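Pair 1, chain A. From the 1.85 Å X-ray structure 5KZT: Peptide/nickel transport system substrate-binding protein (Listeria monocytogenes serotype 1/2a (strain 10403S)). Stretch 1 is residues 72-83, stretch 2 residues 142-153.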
# COMPACT_ATOMS: atom_id res chain seq x y z
N ASP A 72 -17.25 -3.55 26.88
CA ASP A 72 -17.12 -2.31 26.10
C ASP A 72 -16.23 -2.44 24.83
O ASP A 72 -16.03 -1.45 24.12
CB ASP A 72 -16.68 -1.13 26.99
CG ASP A 72 -15.18 -1.18 27.40
OD1 ASP A 72 -14.39 -2.05 26.95
OD2 ASP A 72 -14.79 -0.30 28.20
N LYS A 73 -15.67 -3.63 24.58
CA LYS A 73 -14.90 -3.93 23.35
C LYS A 73 -13.61 -3.12 23.19
O LYS A 73 -13.19 -2.80 22.08
CB LYS A 73 -15.82 -3.81 22.12
CG LYS A 73 -16.96 -4.83 22.18
CD LYS A 73 -18.32 -4.27 21.79
CE LYS A 73 -18.69 -4.54 20.35
NZ LYS A 73 -17.75 -3.87 19.41
N THR A 74 -12.98 -2.84 24.32
CA THR A 74 -11.68 -2.16 24.33
C THR A 74 -10.54 -2.95 24.90
O THR A 74 -9.41 -2.53 24.73
CB THR A 74 -11.75 -0.81 25.07
OG1 THR A 74 -11.91 -1.02 26.49
CG2 THR A 74 -12.90 0.03 24.51
N VAL A 75 -10.80 -4.06 25.59
CA VAL A 75 -9.72 -4.83 26.18
C VAL A 75 -9.79 -6.25 25.63
O VAL A 75 -10.82 -6.95 25.78
CB VAL A 75 -9.75 -4.80 27.72
CG1 VAL A 75 -8.61 -5.62 28.29
CG2 VAL A 75 -9.63 -3.37 28.22
N TYR A 76 -8.69 -6.65 24.97
CA TYR A 76 -8.56 -7.93 24.31
C TYR A 76 -7.50 -8.76 25.03
O TYR A 76 -6.33 -8.36 25.11
CB TYR A 76 -8.16 -7.72 22.84
CG TYR A 76 -9.27 -7.22 21.92
CD1 TYR A 76 -9.85 -5.96 22.10
CD2 TYR A 76 -9.73 -7.98 20.85
CE1 TYR A 76 -10.85 -5.50 21.26
CE2 TYR A 76 -10.73 -7.53 20.01
CZ TYR A 76 -11.29 -6.29 20.23
OH TYR A 76 -12.29 -5.81 19.42
N THR A 77 -7.90 -9.92 25.55
CA THR A 77 -6.97 -10.86 26.21
C THR A 77 -6.73 -12.04 25.26
O THR A 77 -7.66 -12.79 24.95
CB THR A 77 -7.54 -11.33 27.56
OG1 THR A 77 -7.89 -10.18 28.36
CG2 THR A 77 -6.53 -12.18 28.31
N ILE A 78 -5.50 -12.19 24.81
CA ILE A 78 -5.16 -13.03 23.65
C ILE A 78 -4.13 -14.08 24.04
O ILE A 78 -3.06 -13.72 24.51
CB ILE A 78 -4.58 -12.19 22.51
CG1 ILE A 78 -5.60 -11.12 22.07
CG2 ILE A 78 -4.23 -13.07 21.31
CD1 ILE A 78 -5.05 -10.05 21.15
N LYS A 79 -4.46 -15.35 23.86
CA LYS A 79 -3.55 -16.45 24.11
C LYS A 79 -2.78 -16.70 22.83
O LYS A 79 -3.36 -16.68 21.75
CB LYS A 79 -4.30 -17.70 24.56
CG LYS A 79 -5.00 -17.49 25.89
CD LYS A 79 -5.81 -18.70 26.31
CE LYS A 79 -4.92 -19.87 26.69
NZ LYS A 79 -5.46 -20.50 27.92
N LEU A 80 -1.48 -16.91 22.95
CA LEU A 80 -0.60 -17.11 21.81
C LEU A 80 -0.28 -18.58 21.59
O LEU A 80 -0.29 -19.36 22.53
CB LEU A 80 0.70 -16.35 22.02
CG LEU A 80 0.56 -14.85 22.24
CD1 LEU A 80 1.93 -14.24 22.50
CD2 LEU A 80 -0.12 -14.21 21.04
N ARG A 81 0.02 -18.95 20.34
CA ARG A 81 0.44 -20.31 20.04
C ARG A 81 1.71 -20.66 20.81
O ARG A 81 2.69 -19.92 20.79
CB ARG A 81 0.70 -20.48 18.53
CG ARG A 81 -0.55 -20.42 17.67
CD ARG A 81 -0.31 -21.13 16.35
NE ARG A 81 -0.29 -22.57 16.55
CZ ARG A 81 -1.35 -23.38 16.46
NH1 ARG A 81 -2.56 -22.91 16.14
NH2 ARG A 81 -1.18 -24.69 16.65
N GLU A 82 1.71 -21.79 21.49
CA GLU A 82 2.90 -22.25 22.21
C GLU A 82 3.84 -23.08 21.36
O GLU A 82 4.91 -23.46 21.84
CB GLU A 82 2.48 -22.98 23.48
CG GLU A 82 1.63 -22.03 24.33
CD GLU A 82 1.26 -22.53 25.69
OE1 GLU A 82 0.42 -21.84 26.30
OE2 GLU A 82 1.81 -23.56 26.15
N ASP A 83 3.46 -23.34 20.11
CA ASP A 83 4.31 -24.07 19.16
C ASP A 83 4.92 -23.18 18.05
O ASP A 83 5.57 -23.69 17.15
CB ASP A 83 3.52 -25.24 18.55
CG ASP A 83 2.37 -24.80 17.66
OD1 ASP A 83 2.12 -23.59 17.52
OD2 ASP A 83 1.70 -25.68 17.09
N ASP A 142 1.85 -13.00 30.46
CA ASP A 142 2.89 -13.99 30.65
C ASP A 142 3.51 -14.24 29.26
O ASP A 142 3.15 -13.54 28.29
CB ASP A 142 2.35 -15.26 31.36
CG ASP A 142 1.27 -16.02 30.57
OD1 ASP A 142 1.29 -16.10 29.34
OD2 ASP A 142 0.39 -16.62 31.22
N ASP A 143 4.43 -15.19 29.14
CA ASP A 143 5.13 -15.36 27.87
C ASP A 143 4.22 -15.76 26.69
O ASP A 143 4.59 -15.52 25.53
CB ASP A 143 6.33 -16.32 28.03
CG ASP A 143 7.46 -15.68 28.85
OD1 ASP A 143 7.47 -14.44 29.01
OD2 ASP A 143 8.34 -16.41 29.36
N TYR A 144 3.03 -16.31 26.96
CA TYR A 144 2.10 -16.68 25.89
C TYR A 144 0.70 -16.04 26.00
O TYR A 144 -0.26 -16.56 25.45
CB TYR A 144 2.02 -18.22 25.80
CG TYR A 144 3.39 -18.77 25.45
CD1 TYR A 144 3.81 -18.83 24.11
CD2 TYR A 144 4.29 -19.16 26.45
CE1 TYR A 144 5.08 -19.29 23.78
CE2 TYR A 144 5.56 -19.62 26.13
CZ TYR A 144 5.95 -19.68 24.80
OH TYR A 144 7.21 -20.14 24.49
N THR A 145 0.60 -14.90 26.69
CA THR A 145 -0.66 -14.17 26.83
C THR A 145 -0.44 -12.66 26.71
O THR A 145 0.42 -12.10 27.41
CB THR A 145 -1.34 -14.46 28.19
OG1 THR A 145 -1.49 -15.88 28.32
CG2 THR A 145 -2.73 -13.77 28.31
N LEU A 146 -1.21 -12.02 25.83
CA LEU A 146 -1.24 -10.56 25.70
C LEU A 146 -2.55 -10.00 26.22
O LEU A 146 -3.62 -10.62 26.09
CB LEU A 146 -1.12 -10.13 24.24
CG LEU A 146 0.20 -10.38 23.53
CD1 LEU A 146 0.00 -10.19 22.04
CD2 LEU A 146 1.29 -9.46 24.06
N GLU A 147 -2.45 -8.80 26.81
CA GLU A 147 -3.59 -7.97 27.02
C GLU A 147 -3.39 -6.70 26.19
O GLU A 147 -2.45 -5.95 26.45
CB GLU A 147 -3.78 -7.60 28.48
CG GLU A 147 -5.13 -6.93 28.73
CD GLU A 147 -5.23 -6.28 30.09
OE1 GLU A 147 -4.61 -5.18 30.29
OE2 GLU A 147 -5.93 -6.84 30.95
N VAL A 148 -4.27 -6.50 25.21
CA VAL A 148 -4.25 -5.30 24.34
C VAL A 148 -5.42 -4.42 24.72
O VAL A 148 -6.57 -4.88 24.77
CB VAL A 148 -4.35 -5.70 22.85
CG1 VAL A 148 -4.50 -4.47 21.95
CG2 VAL A 148 -3.14 -6.54 22.44
N THR A 149 -5.14 -3.15 25.00
CA THR A 149 -6.16 -2.19 25.35
C THR A 149 -6.25 -1.18 24.21
O THR A 149 -5.23 -0.57 23.82
CB THR A 149 -5.86 -1.49 26.71
OG1 THR A 149 -5.75 -2.47 27.74
CG2 THR A 149 -6.98 -0.54 27.10
N LEU A 150 -7.44 -1.02 23.65
CA LEU A 150 -7.65 -0.10 22.53
C LEU A 150 -7.92 1.28 23.07
O LEU A 150 -8.33 1.45 24.21
CB LEU A 150 -8.83 -0.54 21.67
CG LEU A 150 -8.77 -1.97 21.17
CD1 LEU A 150 -9.94 -2.21 20.23
CD2 LEU A 150 -7.45 -2.26 20.49
N SER A 151 -7.76 2.28 22.21
CA SER A 151 -8.11 3.65 22.57
C SER A 151 -9.63 3.84 22.55
O SER A 151 -10.16 4.65 23.29
CB SER A 151 -7.43 4.62 21.61
OG SER A 151 -7.85 4.38 20.29
N LYS A 152 -10.30 3.07 21.70
CA LYS A 152 -11.76 3.06 21.61
C LYS A 152 -12.15 1.82 20.82
O LYS A 152 -11.27 1.22 20.18
CB LYS A 152 -12.26 4.31 20.89
CG LYS A 152 -11.76 4.52 19.46
CD LYS A 152 -12.37 5.82 18.92
CE LYS A 152 -12.32 5.89 17.40
NZ LYS A 152 -10.91 5.78 16.94
N PRO A 153 -13.44 1.44 20.85
CA PRO A 153 -13.84 0.29 20.02
C PRO A 153 -13.42 0.51 18.56
O PRO A 153 -13.59 1.61 18.04
CB PRO A 153 -15.36 0.26 20.16
CG PRO A 153 -15.64 0.89 21.49
CD PRO A 153 -14.57 1.94 21.66
O HOH W 1 -6.82 -9.42 30.43

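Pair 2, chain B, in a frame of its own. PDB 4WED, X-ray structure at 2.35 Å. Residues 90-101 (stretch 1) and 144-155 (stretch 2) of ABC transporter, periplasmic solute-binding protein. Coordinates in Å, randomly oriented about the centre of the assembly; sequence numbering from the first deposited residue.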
# COMPACT_ATOMS: atom_id res chain seq x y z
N GLY B 90 7.06 -11.55 24.62
CA GLY B 90 5.77 -11.57 23.97
C GLY B 90 5.56 -10.32 23.13
O GLY B 90 4.45 -9.82 23.04
N GLY B 91 6.64 -9.82 22.53
CA GLY B 91 6.57 -8.65 21.62
C GLY B 91 6.80 -7.30 22.28
O GLY B 91 6.62 -6.26 21.65
N LYS B 92 7.20 -7.31 23.53
CA LYS B 92 7.34 -6.08 24.31
C LYS B 92 8.81 -5.60 24.42
O LYS B 92 9.08 -4.51 24.94
CB LYS B 92 6.75 -6.26 25.70
CG LYS B 92 5.30 -6.75 25.76
CD LYS B 92 4.95 -7.20 27.19
N THR B 93 9.75 -6.39 23.90
CA THR B 93 11.17 -6.08 23.93
C THR B 93 11.75 -6.26 22.56
O THR B 93 11.50 -7.26 21.93
CB THR B 93 11.89 -7.09 24.82
OG1 THR B 93 11.13 -7.29 26.01
CG2 THR B 93 13.28 -6.60 25.14
N LEU B 94 12.53 -5.30 22.09
CA LEU B 94 13.22 -5.41 20.79
C LEU B 94 14.72 -5.17 20.94
O LEU B 94 15.12 -4.11 21.41
CB LEU B 94 12.64 -4.41 19.80
CG LEU B 94 13.40 -4.20 18.48
CD1 LEU B 94 13.38 -5.40 17.57
CD2 LEU B 94 12.82 -3.00 17.78
N HIS B 95 15.53 -6.15 20.54
CA HIS B 95 16.98 -6.04 20.61
C HIS B 95 17.43 -5.79 19.23
O HIS B 95 16.98 -6.45 18.30
CB HIS B 95 17.64 -7.32 21.11
CG HIS B 95 17.18 -7.73 22.49
ND1 HIS B 95 17.39 -6.95 23.61
CD2 HIS B 95 16.52 -8.83 22.91
CE1 HIS B 95 16.86 -7.55 24.66
NE2 HIS B 95 16.33 -8.69 24.27
N LEU B 96 18.33 -4.83 19.11
CA LEU B 96 18.83 -4.38 17.79
C LEU B 96 20.36 -4.35 17.78
O LEU B 96 21.02 -3.73 18.64
CB LEU B 96 18.32 -2.98 17.46
CG LEU B 96 16.81 -2.83 17.30
CD1 LEU B 96 16.43 -1.35 17.40
CD2 LEU B 96 16.35 -3.40 15.96
N THR B 97 20.92 -5.00 16.77
CA THR B 97 22.32 -4.89 16.48
C THR B 97 22.52 -3.90 15.32
O THR B 97 22.06 -4.13 14.24
CB THR B 97 22.89 -6.27 16.17
OG1 THR B 97 22.80 -7.06 17.35
CG2 THR B 97 24.34 -6.17 15.75
N LEU B 98 23.22 -2.80 15.57
CA LEU B 98 23.42 -1.78 14.54
C LEU B 98 24.60 -2.13 13.62
O LEU B 98 25.57 -2.78 14.05
CB LEU B 98 23.58 -0.38 15.19
CG LEU B 98 22.37 0.09 16.03
CD1 LEU B 98 22.64 1.38 16.75
CD2 LEU B 98 21.12 0.28 15.17
N ARG B 99 24.49 -1.72 12.36
CA ARG B 99 25.55 -1.91 11.38
C ARG B 99 26.72 -1.01 11.72
O ARG B 99 26.51 0.17 11.91
CB ARG B 99 25.07 -1.57 9.96
CG ARG B 99 26.13 -1.85 8.90
CD ARG B 99 25.62 -1.57 7.50
NE ARG B 99 24.31 -2.20 7.28
CZ ARG B 99 24.11 -3.46 6.89
NH1 ARG B 99 25.12 -4.26 6.65
NH2 ARG B 99 22.87 -3.91 6.74
N GLU B 100 27.93 -1.59 11.79
CA GLU B 100 29.19 -0.87 12.05
C GLU B 100 29.70 -0.24 10.75
O GLU B 100 29.35 -0.69 9.67
CB GLU B 100 30.26 -1.83 12.64
N GLY B 101 30.48 0.84 10.87
CA GLY B 101 31.13 1.46 9.72
C GLY B 101 30.23 2.33 8.87
O GLY B 101 30.48 2.56 7.68
N ASP B 144 25.63 -0.98 24.02
CA ASP B 144 26.96 -0.56 23.58
C ASP B 144 26.85 0.34 22.31
O ASP B 144 25.74 0.73 21.91
CB ASP B 144 27.88 -1.78 23.43
CG ASP B 144 27.59 -2.59 22.18
OD1 ASP B 144 26.68 -2.22 21.41
OD2 ASP B 144 28.29 -3.60 21.95
N ASP B 145 27.99 0.70 21.72
CA ASP B 145 28.02 1.45 20.46
C ASP B 145 27.19 0.82 19.35
O ASP B 145 26.76 1.52 18.45
CB ASP B 145 29.46 1.64 19.96
CG ASP B 145 30.22 2.67 20.78
OD1 ASP B 145 29.74 3.03 21.87
OD2 ASP B 145 31.28 3.14 20.31
N TYR B 146 26.98 -0.50 19.38
CA TYR B 146 26.21 -1.12 18.31
C TYR B 146 25.03 -1.95 18.76
O TYR B 146 24.42 -2.61 17.94
CB TYR B 146 27.16 -1.88 17.35
CG TYR B 146 28.21 -0.92 16.87
CD1 TYR B 146 27.94 -0.05 15.82
CD2 TYR B 146 29.41 -0.76 17.55
CE1 TYR B 146 28.86 0.89 15.42
CE2 TYR B 146 30.36 0.17 17.14
CZ TYR B 146 30.07 1.00 16.08
OH TYR B 146 30.96 1.94 15.65
N HIS B 147 24.65 -1.86 20.04
CA HIS B 147 23.49 -2.63 20.52
C HIS B 147 22.52 -1.76 21.29
O HIS B 147 22.89 -1.07 22.24
CB HIS B 147 23.91 -3.85 21.34
CG HIS B 147 24.68 -4.85 20.54
ND1 HIS B 147 26.01 -4.69 20.24
CD2 HIS B 147 24.28 -5.98 19.90
CE1 HIS B 147 26.42 -5.69 19.47
NE2 HIS B 147 25.38 -6.48 19.25
N ILE B 148 21.27 -1.76 20.82
CA ILE B 148 20.19 -1.07 21.50
C ILE B 148 19.01 -2.03 21.73
O ILE B 148 18.68 -2.85 20.85
CB ILE B 148 19.65 0.14 20.69
CG1 ILE B 148 20.73 1.20 20.52
CG2 ILE B 148 18.49 0.80 21.43
CD1 ILE B 148 20.21 2.59 20.14
N THR B 149 18.37 -1.84 22.88
CA THR B 149 17.15 -2.52 23.23
C THR B 149 16.00 -1.51 23.44
O THR B 149 16.16 -0.49 24.15
CB THR B 149 17.38 -3.36 24.51
OG1 THR B 149 18.34 -4.38 24.22
CG2 THR B 149 16.08 -4.03 25.02
N VAL B 150 14.85 -1.78 22.82
CA VAL B 150 13.65 -0.96 23.01
C VAL B 150 12.61 -1.77 23.77
O VAL B 150 12.48 -2.98 23.54
CB VAL B 150 13.03 -0.47 21.68
CG1 VAL B 150 11.84 0.43 21.91
CG2 VAL B 150 14.05 0.29 20.85
N HIS B 151 11.92 -1.10 24.69
CA HIS B 151 10.87 -1.69 25.48
C HIS B 151 9.49 -1.08 25.23
O HIS B 151 9.35 0.13 25.10
CB HIS B 151 11.22 -1.55 26.94
CG HIS B 151 12.17 -2.60 27.42
ND1 HIS B 151 13.46 -2.32 27.83
CD2 HIS B 151 12.01 -3.95 27.54
CE1 HIS B 151 14.05 -3.45 28.18
NE2 HIS B 151 13.20 -4.44 28.02
N PHE B 152 8.46 -1.92 25.25
CA PHE B 152 7.10 -1.48 24.93
C PHE B 152 6.09 -1.91 26.02
O PHE B 152 6.18 -3.02 26.57
CB PHE B 152 6.69 -2.02 23.56
CG PHE B 152 7.63 -1.66 22.42
CD1 PHE B 152 7.50 -0.46 21.71
CD2 PHE B 152 8.67 -2.54 22.05
CE1 PHE B 152 8.38 -0.14 20.65
CE2 PHE B 152 9.53 -2.23 20.99
CZ PHE B 152 9.41 -1.03 20.31
N LYS B 153 5.12 -1.05 26.34
CA LYS B 153 4.08 -1.37 27.38
C LYS B 153 3.17 -2.54 27.02
O LYS B 153 2.57 -3.14 27.89
CB LYS B 153 3.20 -0.14 27.61
N GLU B 154 3.01 -2.80 25.72
CA GLU B 154 2.25 -3.92 25.18
C GLU B 154 2.93 -4.46 23.90
O GLU B 154 3.78 -3.79 23.30
CB GLU B 154 0.84 -3.50 24.79
CG GLU B 154 0.06 -2.65 25.78
CD GLU B 154 -1.40 -2.48 25.36
OE1 GLU B 154 -1.76 -2.70 24.16
OE2 GLU B 154 -2.21 -2.13 26.25
N PRO B 155 2.53 -5.68 23.47
CA PRO B 155 3.05 -6.16 22.20
C PRO B 155 2.67 -5.20 21.07
O PRO B 155 1.63 -4.52 21.13
CB PRO B 155 2.36 -7.51 22.03
CG PRO B 155 2.02 -7.96 23.45
CD PRO B 155 1.71 -6.69 24.18

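In both pairs two strands run antiparallel as neighbours in a sheet, their N-to-C directions 163° apart in pair 1 and 164° in pair 2, and the central backbones superpose to 0.4 Å. The hydrogen-bond ladder is common to both. In pair 1, Tyr A76 N donates to Val A148 O (2.8 Å) and Val A148 N to Tyr A76 O (2.8 Å); at the matching positions of pair 2, Leu B94 N donates to Val B150 O and Val B150 N to Leu B94 O, both at 2.7 Å. Because side chains alternate along a strand, each ladder presents two faces with different chemistry.

One face is apolar and buried, a setting that suits branched aliphatic side chains. Ile A78 and Leu A146 match Leu B96 and Ile B148, so the two residue types trade strands while filling much the same space. Val A148 and Val B150 coincide closely. Next to them, an aromatic and a leucine also change places: in pair 1 Tyr A76 CE1 lies 3.6 Å from Leu A150 CD1, whereas in pair 2 the ring comes from the other strand, with Phe B152 CE2 4.0 Å from Leu B94 CB. Either way, one ring and one aliphatic side chain pack together across the strands.

The opposite face is more polar, and here the solutions diverge. Thr A77 and Glu A147 are joined through water 1, which lies 2.5 Å from Thr A77 OG1 and donates to Glu A147 OE2 at 2.8 Å. Their counterparts, His B95 and Thr B149, bond directly: His B95 ND1 and Thr B149 OG1 form a hydrogen bond of 2.8 Å, a pairing that suits them because a histidine ring nitrogen and a hydroxyl can each give or accept a proton.

At one end, Tyr A144 and Tyr B146 superpose well, and each ring has a glutamate side chain over one face: Glu A82 CG makes a CH-pi contact 4.2 Å from the centroid of the Tyr A144 ring, and Glu B100 CB occupies the corresponding side of Tyr B146. Nearby, an aspartate carboxylate accepts a backbone bond in each pair, from Tyr A144 N to Asp A142 OD1 (3.0 Å) and from Tyr B146 N to Asp B144 OD1 (2.7 Å).

At the other end both pairs place a proline. Lys A73 matches Gly B91, whose backbone angles (92°/8°) call for glycine; an ideal CB there would also lie only 3.2 Å from Pro B155 CB. Lys A73, at 64°/34°, accommodates its side chain, directed sideways.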